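Local coordinates for protein tartronate semialdehyde reductase (Salmonella typhimurium, PDB 1VPD) that probably catalyses the NAD(P)H-dependent reduction of tartronate semialdehyde to D-glycerate, the last step in making D-glycerate from galactarate, at residues S53-I58 against N83-G88; M228-K233 against K294-R299. All blocks are in the same frame, centred on the assembly; numbering follows the deposited sequence.

Contact 1 (S53-I58 against N83-G88)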
loop_
_atom_site.group_PDB
_atom_site.type_symbol
_atom_site.label_atom_id
_atom_site.label_comp_id
_atom_site.label_asym_id
_atom_site.label_seq_id
_atom_site.Cartn_x
_atom_site.Cartn_y
_atom_site.Cartn_z
ATOM N N SER A 53 9.044 -10.724 20.639
ATOM C CA SER A 53 7.952 -10.091 21.380
ATOM C C SER A 53 7.874 -8.575 21.185
ATOM O O SER A 53 6.873 -7.956 21.563
ATOM C CB SER A 53 8.046 -10.417 22.882
ATOM O OG SER A 53 7.762 -11.803 23.137
ATOM N N THR A 54 8.934 -7.966 20.650
ATOM C CA THR A 54 8.944 -6.513 20.426
ATOM C C THR A 54 9.709 -6.183 19.175
ATOM O O THR A 54 10.511 -6.978 18.690
ATOM C CB THR A 54 9.624 -5.729 21.563
ATOM O OG1 THR A 54 10.987 -6.145 21.679
ATOM C CG2 THR A 54 8.985 -6.012 22.941
ATOM N N ALA A 55 9.448 -4.991 18.655
ATOM C CA ALA A 55 10.220 -4.461 17.536
ATOM C C ALA A 55 11.695 -4.303 17.917
ATOM O O ALA A 55 12.574 -4.522 17.094
ATOM C CB ALA A 55 9.634 -3.134 17.100
ATOM N N LYS A 56 11.952 -3.918 19.161
ATOM C CA LYS A 56 13.309 -3.789 19.669
ATOM C C LYS A 56 14.058 -5.120 19.548
ATOM O O LYS A 56 15.191 -5.156 19.077
ATOM C CB LYS A 56 13.279 -3.315 21.123
ATOM C CG LYS A 56 14.607 -3.469 21.898
ATOM C CD LYS A 56 14.497 -2.908 23.303
ATOM C CE LYS A 56 15.848 -2.975 24.036
ATOM N NZ LYS A 56 15.716 -2.494 25.426
ATOM N N ALA A 57 13.411 -6.210 19.951
ATOM C CA ALA A 57 14.034 -7.535 19.867
ATOM C C ALA A 57 14.234 -7.985 18.435
ATOM O O ALA A 57 15.212 -8.647 18.120
ATOM C CB ALA A 57 13.219 -8.563 20.626
ATOM N N ILE A 58 13.318 -7.620 17.539
ATOM C CA ILE A 58 13.540 -7.908 16.128
ATOM C C ILE A 58 14.786 -7.171 15.632
ATOM O O ILE A 58 15.619 -7.754 14.958
ATOM C CB ILE A 58 12.278 -7.555 15.313
ATOM C CG1 ILE A 58 11.194 -8.579 15.665
ATOM C CG2 ILE A 58 12.573 -7.580 13.831
ATOM C CD1 ILE A 58 9.872 -8.348 15.025
ATOM N N ASN A 83 10.081 0.260 23.184
ATOM C CA ASN A 83 10.339 -1.053 22.615
ATOM C C ASN A 83 10.330 -1.063 21.089
ATOM O O ASN A 83 10.028 -2.068 20.478
ATOM C CB ASN A 83 9.353 -2.081 23.179
ATOM C CG ASN A 83 9.624 -2.370 24.638
ATOM O OD1 ASN A 83 10.781 -2.484 25.037
ATOM N ND2 ASN A 83 8.568 -2.456 25.442
ATOM N N GLY A 84 10.713 0.062 20.494
ATOM C CA GLY A 84 10.730 0.186 19.049
ATOM C C GLY A 84 12.067 -0.181 18.444
ATOM O O GLY A 84 13.034 -0.469 19.155
ATOM N N ILE A 85 12.125 -0.151 17.120
ATOM C CA ILE A 85 13.315 -0.512 16.371
ATOM C C ILE A 85 14.541 0.246 16.875
ATOM O O ILE A 85 15.609 -0.340 17.043
ATOM C CB ILE A 85 13.104 -0.253 14.861
ATOM C CG1 ILE A 85 12.057 -1.227 14.315
ATOM C CG2 ILE A 85 14.411 -0.373 14.091
ATOM C CD1 ILE A 85 11.610 -0.924 12.880
ATOM N N ILE A 86 14.374 1.538 17.127
ATOM C CA ILE A 86 15.492 2.393 17.471
ATOM C C ILE A 86 16.164 1.964 18.784
ATOM O O ILE A 86 17.354 2.219 18.967
ATOM C CB ILE A 86 15.066 3.873 17.507
ATOM C CG1 ILE A 86 16.301 4.789 17.405
ATOM C CG2 ILE A 86 14.240 4.189 18.747
ATOM C CD1 ILE A 86 15.936 6.255 17.143
ATOM N N GLU A 87 15.410 1.320 19.673
ATOM C CA GLU A 87 15.953 0.866 20.962
ATOM C C GLU A 87 16.776 -0.419 20.845
ATOM O O GLU A 87 17.541 -0.746 21.774
ATOM C CB GLU A 87 14.821 0.702 21.987
ATOM C CG GLU A 87 14.059 1.994 22.266
ATOM C CD GLU A 87 13.011 1.884 23.366
ATOM O OE1 GLU A 87 12.787 0.788 23.910
ATOM O OE2 GLU A 87 12.399 2.924 23.701
ATOM N N GLY A 88 16.638 -1.155 19.735
ATOM C CA GLY A 88 17.375 -2.388 19.526
ATOM C C GLY A 88 18.379 -2.403 18.383
ATOM O O GLY A 88 19.196 -3.326 18.267
HETATM O O HOH W 1 7.383 -3.294 20.047
HETATM O O HOH W 2 14.208 -0.284 25.695
#

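Contact 2 (M228-K233 against K294-R299)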
loop_
_atom_site.group_PDB
_atom_site.type_symbol
_atom_site.label_atom_id
_atom_site.label_comp_id
_atom_site.label_asym_id
_atom_site.label_seq_id
_atom_site.Cartn_x
_atom_site.Cartn_y
_atom_site.Cartn_z
HETATM N N MSE A 228 -19.232 -5.996 -10.218
HETATM C CA MSE A 228 -20.367 -6.635 -10.838
HETATM C C MSE A 228 -20.820 -7.849 -10.014
HETATM O O MSE A 228 -22.013 -8.152 -9.984
HETATM C CB MSE A 228 -20.050 -7.008 -12.290
HETATM C CG MSE A 228 -19.909 -5.786 -13.188
HETATM SE SE MSE A 228 -19.750 -6.292 -15.025
HETATM C CE MSE A 228 -17.997 -6.977 -14.981
ATOM N N ASP A 229 -19.875 -8.487 -9.326
ATOM C CA ASP A 229 -20.165 -9.628 -8.438
ATOM C C ASP A 229 -20.556 -9.220 -7.017
ATOM O O ASP A 229 -20.852 -10.088 -6.159
ATOM C CB ASP A 229 -18.971 -10.579 -8.391
ATOM C CG ASP A 229 -18.747 -11.302 -9.701
ATOM O OD1 ASP A 229 -19.693 -11.419 -10.491
ATOM O OD2 ASP A 229 -17.652 -11.752 -10.037
ATOM N N ARG A 230 -20.577 -7.911 -6.756
ATOM C CA ARG A 230 -20.936 -7.339 -5.462
ATOM C C ARG A 230 -19.954 -7.795 -4.378
ATOM O O ARG A 230 -20.336 -8.007 -3.222
ATOM C CB ARG A 230 -22.390 -7.663 -5.085
ATOM C CG ARG A 230 -23.399 -7.570 -6.252
ATOM C CD ARG A 230 -23.311 -6.237 -7.030
ATOM N NE ARG A 230 -23.622 -5.104 -6.181
ATOM C CZ ARG A 230 -23.409 -3.828 -6.514
ATOM N NH1 ARG A 230 -22.839 -3.526 -7.671
ATOM N NH2 ARG A 230 -23.789 -2.865 -5.696
ATOM N N ASN A 231 -18.699 -7.950 -4.767
ATOM C CA ASN A 231 -17.633 -8.305 -3.840
ATOM C C ASN A 231 -16.824 -7.062 -3.490
ATOM O O ASN A 231 -15.977 -6.645 -4.273
ATOM C CB ASN A 231 -16.722 -9.338 -4.467
ATOM C CG ASN A 231 -15.490 -9.625 -3.625
ATOM O OD1 ASN A 231 -15.436 -9.311 -2.421
ATOM N ND2 ASN A 231 -14.474 -10.186 -4.262
ATOM N N PHE A 232 -17.096 -6.486 -2.320
ATOM C CA PHE A 232 -16.383 -5.281 -1.864
ATOM C C PHE A 232 -15.501 -5.565 -0.652
ATOM O O PHE A 232 -15.219 -4.674 0.161
ATOM C CB PHE A 232 -17.382 -4.162 -1.581
ATOM C CG PHE A 232 -18.253 -3.823 -2.768
ATOM C CD1 PHE A 232 -17.741 -3.101 -3.824
ATOM C CD2 PHE A 232 -19.590 -4.224 -2.822
ATOM C CE1 PHE A 232 -18.549 -2.778 -4.917
ATOM C CE2 PHE A 232 -20.381 -3.921 -3.908
ATOM C CZ PHE A 232 -19.871 -3.199 -4.952
ATOM N N LYS A 233 -15.053 -6.805 -0.529
ATOM C CA LYS A 233 -14.162 -7.197 0.556
ATOM C C LYS A 233 -12.729 -6.710 0.316
ATOM O O LYS A 233 -12.159 -6.952 -0.738
ATOM C CB LYS A 233 -14.139 -8.724 0.677
ATOM C CG LYS A 233 -13.326 -9.237 1.856
ATOM C CD LYS A 233 -13.168 -10.763 1.842
ATOM C CE LYS A 233 -12.386 -11.226 3.075
ATOM N NZ LYS A 233 -12.253 -12.705 3.095
ATOM N N LYS A 294 -28.993 5.952 -9.200
ATOM C CA LYS A 294 -30.112 5.017 -8.962
ATOM C C LYS A 294 -30.100 3.798 -9.880
ATOM O O LYS A 294 -31.136 3.399 -10.445
ATOM C CB LYS A 294 -31.453 5.749 -9.027
ATOM C CG LYS A 294 -31.587 6.856 -8.032
ATOM C CD LYS A 294 -31.559 6.380 -6.592
ATOM C CE LYS A 294 -32.077 7.464 -5.662
ATOM N NZ LYS A 294 -32.259 7.031 -4.254
ATOM N N VAL A 295 -28.931 3.195 -10.029
ATOM C CA VAL A 295 -28.787 1.930 -10.747
ATOM C C VAL A 295 -27.587 1.171 -10.191
ATOM O O VAL A 295 -26.625 1.780 -9.730
ATOM C CB VAL A 295 -28.665 2.162 -12.280
ATOM C CG1 VAL A 295 -27.328 2.780 -12.627
ATOM C CG2 VAL A 295 -28.890 0.888 -13.048
ATOM N N GLU A 296 -27.627 -0.150 -10.236
ATOM C CA GLU A 296 -26.499 -0.949 -9.813
ATOM C C GLU A 296 -25.791 -1.565 -11.010
ATOM O O GLU A 296 -26.418 -1.953 -12.003
ATOM C CB GLU A 296 -26.969 -2.024 -8.812
ATOM C CG GLU A 296 -27.421 -1.388 -7.515
ATOM C CD GLU A 296 -27.761 -2.389 -6.418
ATOM O OE1 GLU A 296 -27.981 -3.564 -6.735
ATOM O OE2 GLU A 296 -27.792 -1.971 -5.241
ATOM N N VAL A 297 -24.469 -1.642 -10.903
ATOM C CA VAL A 297 -23.609 -2.213 -11.914
ATOM C C VAL A 297 -23.413 -3.689 -11.561
ATOM O O VAL A 297 -22.680 -4.011 -10.642
ATOM C CB VAL A 297 -22.265 -1.465 -11.964
ATOM C CG1 VAL A 297 -21.290 -2.124 -12.907
ATOM C CG2 VAL A 297 -22.517 -0.005 -12.387
ATOM N N THR A 298 -24.099 -4.566 -12.280
ATOM C CA THR A 298 -24.164 -5.989 -11.913
ATOM C C THR A 298 -23.966 -6.857 -13.136
ATOM O O THR A 298 -23.981 -6.367 -14.267
ATOM C CB THR A 298 -25.540 -6.349 -11.286
ATOM O OG1 THR A 298 -26.570 -6.210 -12.269
ATOM C CG2 THR A 298 -25.960 -5.408 -10.202
ATOM N N ARG A 299 -23.797 -8.157 -12.937
ATOM C CA ARG A 299 -23.713 -9.036 -14.099
ATOM C C ARG A 299 -25.022 -8.987 -14.883
ATOM O O ARG A 299 -25.025 -9.312 -16.085
ATOM C CB ARG A 299 -23.381 -10.476 -13.722
ATOM C CG ARG A 299 -22.023 -10.633 -13.025
ATOM C CD ARG A 299 -20.803 -10.428 -13.912
ATOM N NE ARG A 299 -19.580 -10.791 -13.189
ATOM C CZ ARG A 299 -18.381 -10.888 -13.723
ATOM N NH1 ARG A 299 -18.177 -10.704 -15.016
ATOM N NH2 ARG A 299 -17.354 -11.227 -12.962
ATOM O OXT ARG A 299 -26.088 -8.617 -14.349
HETATM O O HOH W 3 -26.070 -2.909 -3.368
#

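Contact 1 (S53-I58 against N83-G88)
The carbonyl oxygen of Asn-83 is gripped twice, by the backbone N-H of Lys-56 and by a water. Lys-56 N stands 3.0 Å from Asn-83 O, above the carbonyl plane, and the N-H meets the oxygen at a bent 141°. The water donates to that oxygen and accepts from Ala-55 N, serving through solvent an amide of the first helical turn. Thr-54 is the N-cap: its OG1, held between the backbone N and the carbonyl carbon (chi1 61°), accepts from Ala-57 N at 3.0 Å. This rotamer leaves the methyl CG2 of Thr-54 to lie obliquely against Asn-83 CB, 4.0 Å away.

Lys-56, extended beyond CG, crosses Glu-87 at about a right angle, with Lys-56 CE 3.6 Å from Glu-87 O. A second water joins Lys-56 NZ to Glu-87 OE1, which also accepts a weak bond from Asn-83 N. Gly-88 suits the close approach, since a CB there would collide with Lys-56 O, to which its CA-H points almost straight. Small Ala-55 lets its CB meet Ile-85 CG1 at 4.2 Å. In the Rossmann-type domain both pack on the sheet: Ala-55 touches Ile-11 of strand 7-11, probably part of the NAD(+) site, while Ile-85 rests on Ile-65 and Thr-67 of strand 64-67. Backbone bonds of Ile-85 with Val-78 and of Ile-86 with Ala-79 hang turn 85-88 on the end of helix 72-80.

Contact 2 (M228-K233 against K294-R299)
Arg-299 presents its guanidinium side-on to Asp-229, giving one nitrogen to each carboxylate oxygen. Its chain turns at chi2 (-71°) and then runs out. Arg-299 NE reaches Asp-229 OD1 at 2.8 Å, and Arg-299 NH2 reaches Asp-229 OD2 at 3.0 Å. Both N-H bonds are almost straight and lie in the guanidinium plane, but they meet the oxygens from above the carboxylate plane, the groups being tilted by 36°. Arg-299 NH1 has a second acid, Asp-204 of helix 203-210. Selenomethionine Met-228, bent at chi3, crosses Arg-299 at about a right angle and lays CE over a guanidinium face, 3.7 Å from Arg-299 NH1. Lower on the same flexible chain, Met-228 CG packs obliquely on Val-297 CG1 at 3.9 Å, a buried apolar pair.

Helix 218-228 ends here in a Schellman motif, with Arg-230 taking the positive phi (62°) that turns the chain out of the helix. The contact ties this helix end to the C-terminal tail within the helical C-terminal domain, away from the predicted active site. The Arg-230 side chain folds back, bent at chi2 and chi3, toward the tail. Its guanidinium lies between Phe-232, whose CZ stands over the centre of one face, and Glu-296 on the opposite face. At the edge Arg-230 NH1 makes a weak bond to Val-297 O, 3.0 Å away; its stronger partner is Glu-290, by a salt bridge, and Glu-290 also accepts from Val-297 N. Glu-296 crosses at about a right angle, its OE2 well out of the guanidinium plane, and a water links that oxygen to Arg-230 NH2.

Overall arrangement
From the N terminus, the chain first lays down the alternating strands and helices of the Rossmann-type domain. Contact 1 closes a short loop there, bringing residues 83-88 back to the start of helix 55-61 after strand 64-67 and helix 72-80. The chain then completes the sheet and passes through the long helix 170-198 into the all-helical part. Contact 2 closes a wider loop, without strand, by joining the end of helix 218-228 to the C-terminal tail. The two loops follow in series, neither nested nor crossed. Their centres lie about 44 Å apart, on opposite sides of the chain's centre, so contact 1 belongs to the nucleotide-binding domain and contact 2 to the helical C-terminal part.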